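Local coordinates for alpha-catenin-like protein hmp-1 (Caenorhabditis elegans, PDB 5H5M), which helps link the cadherin-catenin complex of adherens junctions to actin filaments and is required for cell migration and shape changes during body enclosure and elongation, at residues A[7-19]-A[97-111]. Sequence-based numbering, arbitrary orientation.
Sequences LINEIDTFQNRIE and IAEVHKRTKDLRRHL
His101 reaches across to helix 7-17 and gives its NE2 hydrogen to a main-chain carbonyl, Gln15 O, at 2.7 Å. The acceptor lies close to the imidazole plane and is met in the carbonyl plane, on a lone pair. Glu19 OE2 stands at the same ring's edge, 3.1 Å from His101 CE1, and Ile18 CD1 packs obliquely against the ring. Were His101 replaced by an alanine, Gln15 O would probably lose this donor and a gap would open beside Ile18 CD1. Two turns on, Arg108 fits as a knob among Ile8, Ile11, Asp12 and Gln15. A bend at chi3 (-62°) turns its guanidinium so that NH1 makes a salt bridge to Asp12 OD1, modelled at a doubtfully short 2.5 Å, the two groups nearly coplanar, while Ile8 CD1 covers one guanidinium face. Between these polar links Thr104 CG2 touches Ile11 CG2 at 3.6 Å; deeper in the bundle, Val100 CG1 meets Phe14 CE2 at 3.7 Å. The helices run antiparallel, 170° between axes 10.3 Å apart, as neighbours in an alpha-catenin M-domain bundle; helix 27-49 packs against Phe14 and Leu111. Two polar links along one side of an apolar seam thus probably help fix the helices' relative register.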
ATOM      1  N   LEU A   7       9.859  12.636  -8.918  1.00 30.89           N
ATOM      2  CA  LEU A   7      10.192  12.903  -7.521  1.00 30.02           C
ATOM      3  C   LEU A   7      11.345  12.033  -7.024  1.00 35.16           C
ATOM      4  O   LEU A   7      12.174  12.486  -6.235  1.00 32.25           O
ATOM      5  CB  LEU A   7       8.968  12.701  -6.623  1.00 29.03           C
ATOM      6  CG  LEU A   7       9.204  12.904  -5.121  1.00 31.99           C
ATOM      7  CD1 LEU A   7       9.810  14.273  -4.836  1.00 29.38           C
ATOM      8  CD2 LEU A   7       7.918  12.717  -4.327  1.00 29.13           C
ATOM      9  N   ILE A   8      11.408  10.791  -7.491  1.00 34.49           N
ATOM     10  CA  ILE A   8      12.466   9.895  -7.044  1.00 29.32           C
ATOM     11  C   ILE A   8      13.795  10.273  -7.699  1.00 32.50           C
ATOM     12  O   ILE A   8      14.852  10.140  -7.087  1.00 39.33           O
ATOM     13  CB  ILE A   8      12.127   8.410  -7.329  1.00 31.06           C
ATOM     14  CG1 ILE A   8      13.060   7.495  -6.534  1.00 35.57           C
ATOM     15  CG2 ILE A   8      12.161   8.095  -8.824  1.00 32.10           C
ATOM     16  CD1 ILE A   8      12.964   7.701  -5.038  1.00 29.01           C
ATOM     17  N   ASN A   9      13.739  10.773  -8.930  1.00 36.02           N
ATOM     18  CA  ASN A   9      14.945  11.214  -9.616  1.00 40.20           C
ATOM     19  C   ASN A   9      15.454  12.531  -9.042  1.00 40.87           C
ATOM     20  O   ASN A   9      16.660  12.745  -8.943  1.00 43.94           O
ATOM     21  CB  ASN A   9      14.694  11.348 -11.116  1.00 52.37           C
ATOM     22  CG  ASN A   9      14.525  10.004 -11.799  1.00 71.36           C
ATOM     23  OD1 ASN A   9      14.999   8.979 -11.303  1.00 70.18           O
ATOM     24  ND2 ASN A   9      13.845   9.999 -12.941  1.00 73.46           N
ATOM     25  N   GLU A  10      14.525  13.407  -8.665  1.00 33.78           N
ATOM     26  CA  GLU A  10      14.878  14.667  -8.022  1.00 31.13           C
ATOM     27  C   GLU A  10      15.610  14.413  -6.708  1.00 33.47           C
ATOM     28  O   GLU A  10      16.607  15.064  -6.411  1.00 45.04           O
ATOM     29  CB  GLU A  10      13.630  15.520  -7.773  1.00 32.86           C
ATOM     30  CG  GLU A  10      12.928  16.017  -9.032  1.00 40.44           C
ATOM     31  CD  GLU A  10      13.660  17.165  -9.713  1.00 49.48           C
ATOM     32  OE1 GLU A  10      14.732  17.577  -9.221  1.00 48.51           O
ATOM     33  OE2 GLU A  10      13.154  17.662 -10.743  1.00 52.88           O
ATOM     34  N   ILE A  11      15.112  13.454  -5.932  1.00 36.00           N
ATOM     35  CA  ILE A  11      15.721  13.087  -4.657  1.00 39.55           C
ATOM     36  C   ILE A  11      17.090  12.430  -4.842  1.00 48.45           C
ATOM     37  O   ILE A  11      18.062  12.801  -4.180  1.00 45.48           O
ATOM     38  CB  ILE A  11      14.810  12.132  -3.862  1.00 38.06           C
ATOM     39  CG1 ILE A  11      13.571  12.872  -3.355  1.00 31.97           C
ATOM     40  CG2 ILE A  11      15.560  11.517  -2.697  1.00 33.09           C
ATOM     41  CD1 ILE A  11      12.588  11.976  -2.640  1.00 24.27           C
ATOM     42  N   ASP A  12      17.158  11.456  -5.745  1.00 47.01           N
ATOM     43  CA  ASP A  12      18.391  10.710  -5.980  1.00 46.93           C
ATOM     44  C   ASP A  12      19.535  11.605  -6.459  1.00 46.03           C
ATOM     45  O   ASP A  12      20.656  11.512  -5.956  1.00 42.64           O
ATOM     46  CB  ASP A  12      18.148   9.590  -6.995  1.00 47.72           C
ATOM     47  CG  ASP A  12      17.290   8.469  -6.434  1.00 55.79           C
ATOM     48  OD1 ASP A  12      17.202   8.346  -5.193  1.00 55.72           O
ATOM     49  OD2 ASP A  12      16.706   7.708  -7.237  1.00 55.80           O
ATOM     50  N   THR A  13      19.250  12.471  -7.427  1.00 44.87           N
ATOM     51  CA  THR A  13      20.261  13.378  -7.956  1.00 52.22           C
ATOM     52  C   THR A  13      20.676  14.418  -6.914  1.00 50.22           C
ATOM     53  O   THR A  13      21.851  14.771  -6.816  1.00 51.20           O
ATOM     54  CB  THR A  13      19.769  14.101  -9.228  1.00 46.65           C
ATOM     55  OG1 THR A  13      18.556  14.806  -8.947  1.00 48.99           O
ATOM     56  CG2 THR A  13      19.522  13.102 -10.349  1.00 37.20           C
ATOM     57  N   PHE A  14      19.708  14.892  -6.135  1.00 43.23           N
ATOM     58  CA  PHE A  14      19.959  15.899  -5.106  1.00 44.85           C
ATOM     59  C   PHE A  14      21.018  15.438  -4.113  1.00 47.75           C
ATOM     60  O   PHE A  14      21.829  16.232  -3.640  1.00 50.84           O
ATOM     61  CB  PHE A  14      18.664  16.237  -4.367  1.00 38.28           C
ATOM     62  CG  PHE A  14      18.822  17.285  -3.305  1.00 36.27           C
ATOM     63  CD1 PHE A  14      19.080  18.605  -3.646  1.00 33.17           C
ATOM     64  CD2 PHE A  14      18.693  16.957  -1.965  1.00 29.59           C
ATOM     65  CE1 PHE A  14      19.217  19.575  -2.672  1.00 31.35           C
ATOM     66  CE2 PHE A  14      18.827  17.925  -0.981  1.00 29.90           C
ATOM     67  CZ  PHE A  14      19.090  19.236  -1.335  1.00 28.12           C
ATOM     68  N   GLN A  15      21.015  14.144  -3.812  1.00 44.48           N
ATOM     69  CA  GLN A  15      21.978  13.577  -2.879  1.00 42.89           C
ATOM     70  C   GLN A  15      23.398  13.611  -3.432  1.00 38.91           C
ATOM     71  O   GLN A  15      24.359  13.416  -2.693  1.00 43.19           O
ATOM     72  CB  GLN A  15      21.594  12.142  -2.521  1.00 48.68           C
ATOM     73  CG  GLN A  15      20.440  12.041  -1.541  1.00 51.41           C
ATOM     74  CD  GLN A  15      20.145  10.611  -1.136  1.00 56.70           C
ATOM     75  OE1 GLN A  15      20.249   9.691  -1.946  1.00 63.85           O
ATOM     76  NE2 GLN A  15      19.783  10.416   0.126  1.00 59.88           N
ATOM     77  N   ASN A  16      23.523  13.852  -4.733  1.00 41.97           N
ATOM     78  CA  ASN A  16      24.832  13.984  -5.363  1.00 44.23           C
ATOM     79  C   ASN A  16      25.164  15.439  -5.672  1.00 44.03           C
ATOM     80  O   ASN A  16      26.325  15.841  -5.611  1.00 54.30           O
ATOM     81  CB  ASN A  16      24.900  13.151  -6.643  1.00 46.20           C
ATOM     82  CG  ASN A  16      24.878  11.659  -6.371  1.00 57.77           C
ATOM     83  OD1 ASN A  16      25.537  11.173  -5.450  1.00 56.86           O
ATOM     84  ND2 ASN A  16      24.116  10.923  -7.173  1.00 56.02           N
ATOM     85  N   ARG A  17      24.138  16.220  -6.002  1.00 39.25           N
ATOM     86  CA  ARG A  17      24.315  17.628  -6.339  1.00 38.93           C
ATOM     87  C   ARG A  17      24.876  18.424  -5.165  1.00 43.41           C
ATOM     88  O   ARG A  17      25.632  19.377  -5.361  1.00 50.36           O
ATOM     89  CB  ARG A  17      22.991  18.249  -6.796  1.00 39.99           C
ATOM     90  CG  ARG A  17      22.442  17.691  -8.101  1.00 47.15           C
ATOM     91  CD  ARG A  17      23.444  17.821  -9.238  1.00 52.10           C
ATOM     92  NE  ARG A  17      23.777  19.211  -9.545  1.00 71.19           N
ATOM     93  CZ  ARG A  17      23.180  19.936 -10.486  1.00 76.39           C
ATOM     94  NH1 ARG A  17      22.211  19.404 -11.220  1.00 88.70           N
ATOM     95  NH2 ARG A  17      23.552  21.191 -10.696  1.00 66.94           N
ATOM     96  N   ILE A  18      24.508  18.031  -3.948  1.00 34.62           N
ATOM     97  CA  ILE A  18      24.936  18.752  -2.752  1.00 38.92           C
ATOM     98  C   ILE A  18      26.388  18.455  -2.397  1.00 41.38           C
ATOM     99  O   ILE A  18      26.964  19.097  -1.519  1.00 39.75           O
ATOM    100  CB  ILE A  18      24.057  18.414  -1.539  1.00 39.92           C
ATOM    101  CG1 ILE A  18      24.131  16.916  -1.238  1.00 42.25           C
ATOM    102  CG2 ILE A  18      22.622  18.864  -1.776  1.00 29.05           C
ATOM    103  CD1 ILE A  18      23.347  16.500  -0.025  1.00 36.93           C
ATOM    104  N   GLU A  19      26.971  17.472  -3.074  1.00 44.05           N
ATOM    105  CA  GLU A  19      28.376  17.139  -2.876  1.00 48.94           C
ATOM    106  C   GLU A  19      29.230  17.795  -3.953  1.00 48.99           C
ATOM    107  O   GLU A  19      29.499  17.204  -4.998  1.00 49.05           O
ATOM    108  CB  GLU A  19      28.577  15.623  -2.874  1.00 51.59           C
ATOM    109  CG  GLU A  19      28.011  14.941  -1.642  1.00 59.41           C
ATOM    110  CD  GLU A  19      28.141  13.433  -1.693  1.00 74.10           C
ATOM    111  OE1 GLU A  19      28.143  12.869  -2.809  1.00 89.30           O
ATOM    112  OE2 GLU A  19      28.244  12.810  -0.615  1.00 73.27           O
ATOM    113  N   ILE A  97      26.870  17.910   4.794  1.00 46.76           N
ATOM    114  CA  ILE A  97      26.428  16.990   3.752  1.00 41.36           C
ATOM    115  C   ILE A  97      25.765  15.759   4.363  1.00 40.35           C
ATOM    116  O   ILE A  97      24.734  15.294   3.879  1.00 42.55           O
ATOM    117  CB  ILE A  97      27.606  16.551   2.855  1.00 43.05           C
ATOM    118  CG1 ILE A  97      28.113  17.734   2.026  1.00 34.13           C
ATOM    119  CG2 ILE A  97      27.198  15.398   1.943  1.00 45.15           C
ATOM    120  CD1 ILE A  97      29.362  17.432   1.224  1.00 36.49           C
ATOM    121  N   ALA A  98      26.358  15.246   5.436  1.00 39.23           N
ATOM    122  CA  ALA A  98      25.819  14.077   6.124  1.00 44.91           C
ATOM    123  C   ALA A  98      24.443  14.365   6.722  1.00 41.72           C
ATOM    124  O   ALA A  98      23.559  13.505   6.714  1.00 44.02           O
ATOM    125  CB  ALA A  98      26.779  13.609   7.208  1.00 37.28           C
ATOM    126  N   GLU A  99      24.267  15.577   7.240  1.00 35.06           N
ATOM    127  CA  GLU A  99      22.999  15.984   7.830  1.00 34.25           C
ATOM    128  C   GLU A  99      21.887  16.021   6.783  1.00 33.44           C
ATOM    129  O   GLU A  99      20.768  15.575   7.036  1.00 34.33           O
ATOM    130  CB  GLU A  99      23.138  17.353   8.503  1.00 44.09           C
ATOM    131  CG  GLU A  99      21.858  17.876   9.148  1.00 54.87           C
ATOM    132  CD  GLU A  99      21.453  17.100  10.390  1.00 66.23           C
ATOM    133  OE1 GLU A  99      22.254  16.271  10.874  1.00 71.40           O
ATOM    134  OE2 GLU A  99      20.329  17.325  10.886  1.00 70.56           O
ATOM    135  N   VAL A 100      22.203  16.555   5.608  1.00 33.32           N
ATOM    136  CA  VAL A 100      21.237  16.618   4.519  1.00 32.26           C
ATOM    137  C   VAL A 100      20.868  15.215   4.045  1.00 35.55           C
ATOM    138  O   VAL A 100      19.689  14.912   3.843  1.00 34.07           O
ATOM    139  CB  VAL A 100      21.771  17.434   3.325  1.00 31.12           C
ATOM    140  CG1 VAL A 100      20.746  17.465   2.205  1.00 28.83           C
ATOM    141  CG2 VAL A 100      22.120  18.847   3.763  1.00 30.57           C
ATOM    142  N   HIS A 101      21.881  14.365   3.879  1.00 30.09           N
ATOM    143  CA  HIS A 101      21.674  12.983   3.448  1.00 35.99           C
ATOM    144  C   HIS A 101      20.776  12.221   4.411  1.00 38.85           C
ATOM    145  O   HIS A 101      19.966  11.396   3.989  1.00 42.06           O
ATOM    146  CB  HIS A 101      23.012  12.248   3.304  1.00 38.02           C
ATOM    147  CG  HIS A 101      23.716  12.517   2.011  1.00 45.86           C
ATOM    148  ND1 HIS A 101      25.051  12.228   1.816  1.00 54.17           N
ATOM    149  CD2 HIS A 101      23.272  13.041   0.845  1.00 47.37           C
ATOM    150  CE1 HIS A 101      25.397  12.567   0.588  1.00 50.50           C
ATOM    151  NE2 HIS A 101      24.337  13.063  -0.024  1.00 53.14           N
ATOM    152  N   LYS A 102      20.918  12.499   5.704  1.00 36.53           N
ATOM    153  CA  LYS A 102      20.096  11.840   6.711  1.00 40.75           C
ATOM    154  C   LYS A 102      18.632  12.281   6.622  1.00 35.72           C
ATOM    155  O   LYS A 102      17.721  11.468   6.785  1.00 32.85           O
ATOM    156  CB  LYS A 102      20.640  12.111   8.114  1.00 43.92           C
ATOM    157  CG  LYS A 102      20.179  11.096   9.147  1.00 57.42           C
ATOM    158  CD  LYS A 102      19.542  11.773  10.349  1.00 65.05           C
ATOM    159  CE  LYS A 102      20.512  12.729  11.025  1.00 65.45           C
ATOM    160  NZ  LYS A 102      19.887  13.406  12.196  1.00 72.52           N
ATOM    161  N   ARG A 103      18.411  13.568   6.366  1.00 30.06           N
ATOM    162  CA  ARG A 103      17.054  14.088   6.213  1.00 30.41           C
ATOM    163  C   ARG A 103      16.430  13.571   4.922  1.00 30.86           C
ATOM    164  O   ARG A 103      15.258  13.199   4.895  1.00 31.01           O
ATOM    165  CB  ARG A 103      17.049  15.618   6.226  1.00 28.98           C
ATOM    166  CG  ARG A 103      17.664  16.224   7.472  1.00 33.55           C
ATOM    167  CD  ARG A 103      16.887  15.843   8.721  1.00 35.65           C
ATOM    168  NE  ARG A 103      17.593  16.245   9.933  1.00 47.11           N
ATOM    169  CZ  ARG A 103      17.084  16.176  11.159  1.00 59.28           C
ATOM    170  NH1 ARG A 103      15.852  15.722  11.345  1.00 63.63           N
ATOM    171  NH2 ARG A 103      17.807  16.566  12.201  1.00 57.04           N
ATOM    172  N   THR A 104      17.223  13.549   3.856  1.00 34.82           N
ATOM    173  CA  THR A 104      16.772  13.026   2.572  1.00 35.55           C
ATOM    174  C   THR A 104      16.398  11.547   2.676  1.00 37.43           C
ATOM    175  O   THR A 104      15.379  11.117   2.136  1.00 40.38           O
ATOM    176  CB  THR A 104      17.848  13.201   1.482  1.00 33.29           C
ATOM    177  OG1 THR A 104      18.242  14.576   1.409  1.00 37.98           O
ATOM    178  CG2 THR A 104      17.310  12.771   0.136  1.00 42.37           C
ATOM    179  N   LYS A 105      17.223  10.777   3.381  1.00 33.52           N
ATOM    180  CA  LYS A 105      16.969   9.353   3.576  1.00 27.65           C
ATOM    181  C   LYS A 105      15.652   9.114   4.311  1.00 33.63           C
ATOM    182  O   LYS A 105      14.889   8.208   3.962  1.00 28.86           O
ATOM    183  CB  LYS A 105      18.115   8.697   4.351  1.00 29.02           C
ATOM    184  CG  LYS A 105      17.836   7.243   4.708  1.00 35.46           C
ATOM    185  CD  LYS A 105      18.946   6.605   5.525  1.00 40.45           C
ATOM    186  CE  LYS A 105      18.546   5.197   5.943  1.00 41.92           C
ATOM    187  NZ  LYS A 105      19.609   4.489   6.700  1.00 59.49           N
ATOM    188  N   ASP A 106      15.386   9.923   5.332  1.00 27.78           N
ATOM    189  CA  ASP A 106      14.152   9.787   6.093  1.00 29.39           C
ATOM    190  C   ASP A 106      12.944  10.214   5.268  1.00 31.41           C
ATOM    191  O   ASP A 106      11.889   9.577   5.320  1.00 30.31           O
ATOM    192  CB  ASP A 106      14.222  10.601   7.386  1.00 31.23           C
ATOM    193  CG  ASP A 106      15.151   9.983   8.413  1.00 45.48           C
ATOM    194  OD1 ASP A 106      15.766  10.740   9.195  1.00 53.93           O
ATOM    195  OD2 ASP A 106      15.265   8.739   8.436  1.00 39.13           O
ATOM    196  N   LEU A 107      13.101  11.292   4.508  1.00 28.69           N
ATOM    197  CA  LEU A 107      12.015  11.792   3.676  1.00 24.02           C
ATOM    198  C   LEU A 107      11.582  10.751   2.653  1.00 22.67           C
ATOM    199  O   LEU A 107      10.389  10.539   2.445  1.00 26.45           O
ATOM    200  CB  LEU A 107      12.420  13.083   2.966  1.00 22.80           C
ATOM    201  CG  LEU A 107      11.358  13.659   2.023  1.00 25.17           C
ATOM    202  CD1 LEU A 107      10.083  13.986   2.779  1.00 20.57           C
ATOM    203  CD2 LEU A 107      11.883  14.890   1.307  1.00 42.47           C
ATOM    204  N   ARG A 108      12.542  10.083   2.023  1.00 22.85           N
ATOM    205  CA  ARG A 108      12.182   9.122   0.991  1.00 30.53           C
ATOM    206  C   ARG A 108      11.552   7.867   1.597  1.00 32.02           C
ATOM    207  O   ARG A 108      10.678   7.263   0.980  1.00 34.96           O
ATOM    208  CB  ARG A 108      13.392   8.765   0.117  1.00 37.96           C
ATOM    209  CG  ARG A 108      14.591   8.188   0.833  1.00 51.62           C
ATOM    210  CD  ARG A 108      15.717   7.939  -0.161  1.00 61.76           C
ATOM    211  NE  ARG A 108      15.329   6.969  -1.185  1.00 62.52           N
ATOM    212  CZ  ARG A 108      15.764   6.989  -2.440  1.00 56.23           C
ATOM    213  NH1 ARG A 108      16.601   7.938  -2.842  1.00 55.38           N
ATOM    214  NH2 ARG A 108      15.356   6.062  -3.299  1.00 48.12           N
ATOM    215  N   ARG A 109      11.964   7.490   2.804  1.00 23.69           N
ATOM    216  CA  ARG A 109      11.340   6.350   3.471  1.00 25.64           C
ATOM    217  C   ARG A 109       9.869   6.642   3.733  1.00 26.74           C
ATOM    218  O   ARG A 109       9.008   5.798   3.483  1.00 25.65           O
ATOM    219  CB  ARG A 109      12.043   6.004   4.786  1.00 26.65           C
ATOM    220  CG  ARG A 109      11.481   4.742   5.440  1.00 29.04           C
ATOM    221  CD  ARG A 109      12.119   4.432   6.787  1.00 44.40           C
ATOM    222  NE  ARG A 109      11.813   5.447   7.792  1.00 58.00           N
ATOM    223  CZ  ARG A 109      12.652   6.408   8.163  1.00 63.53           C
ATOM    224  NH1 ARG A 109      12.288   7.291   9.085  1.00 65.17           N
ATOM    225  NH2 ARG A 109      13.859   6.486   7.614  1.00 57.20           N
ATOM    226  N   HIS A 110       9.591   7.846   4.230  1.00 24.60           N
ATOM    227  CA  HIS A 110       8.220   8.294   4.468  1.00 24.15           C
ATOM    228  C   HIS A 110       7.377   8.302   3.193  1.00 23.64           C
ATOM    229  O   HIS A 110       6.217   7.888   3.203  1.00 25.52           O
ATOM    230  CB  HIS A 110       8.222   9.690   5.090  1.00 22.72           C
ATOM    231  CG  HIS A 110       8.712   9.720   6.505  1.00 28.80           C
ATOM    232  ND1 HIS A 110       9.450  10.765   7.016  1.00 28.15           N
ATOM    233  CD2 HIS A 110       8.557   8.834   7.518  1.00 28.15           C
ATOM    234  CE1 HIS A 110       9.736  10.519   8.284  1.00 29.90           C
ATOM    235  NE2 HIS A 110       9.206   9.355   8.612  1.00 35.61           N
ATOM    236  N   LEU A 111       7.966   8.773   2.097  1.00 20.76           N
ATOM    237  CA  LEU A 111       7.265   8.850   0.820  1.00 20.32           C
ATOM    238  C   LEU A 111       6.969   7.457   0.273  1.00 27.70           C
ATOM    239  O   LEU A 111       5.854   7.189  -0.186  1.00 23.34           O
ATOM    240  CB  LEU A 111       8.082   9.651  -0.198  1.00 19.64           C
ATOM    241  CG  LEU A 111       8.325  11.129   0.121  1.00 24.01           C
ATOM    242  CD1 LEU A 111       9.442  11.684  -0.746  1.00 19.56           C
ATOM    243  CD2 LEU A 111       7.046  11.944  -0.056  1.00 22.51           C
TER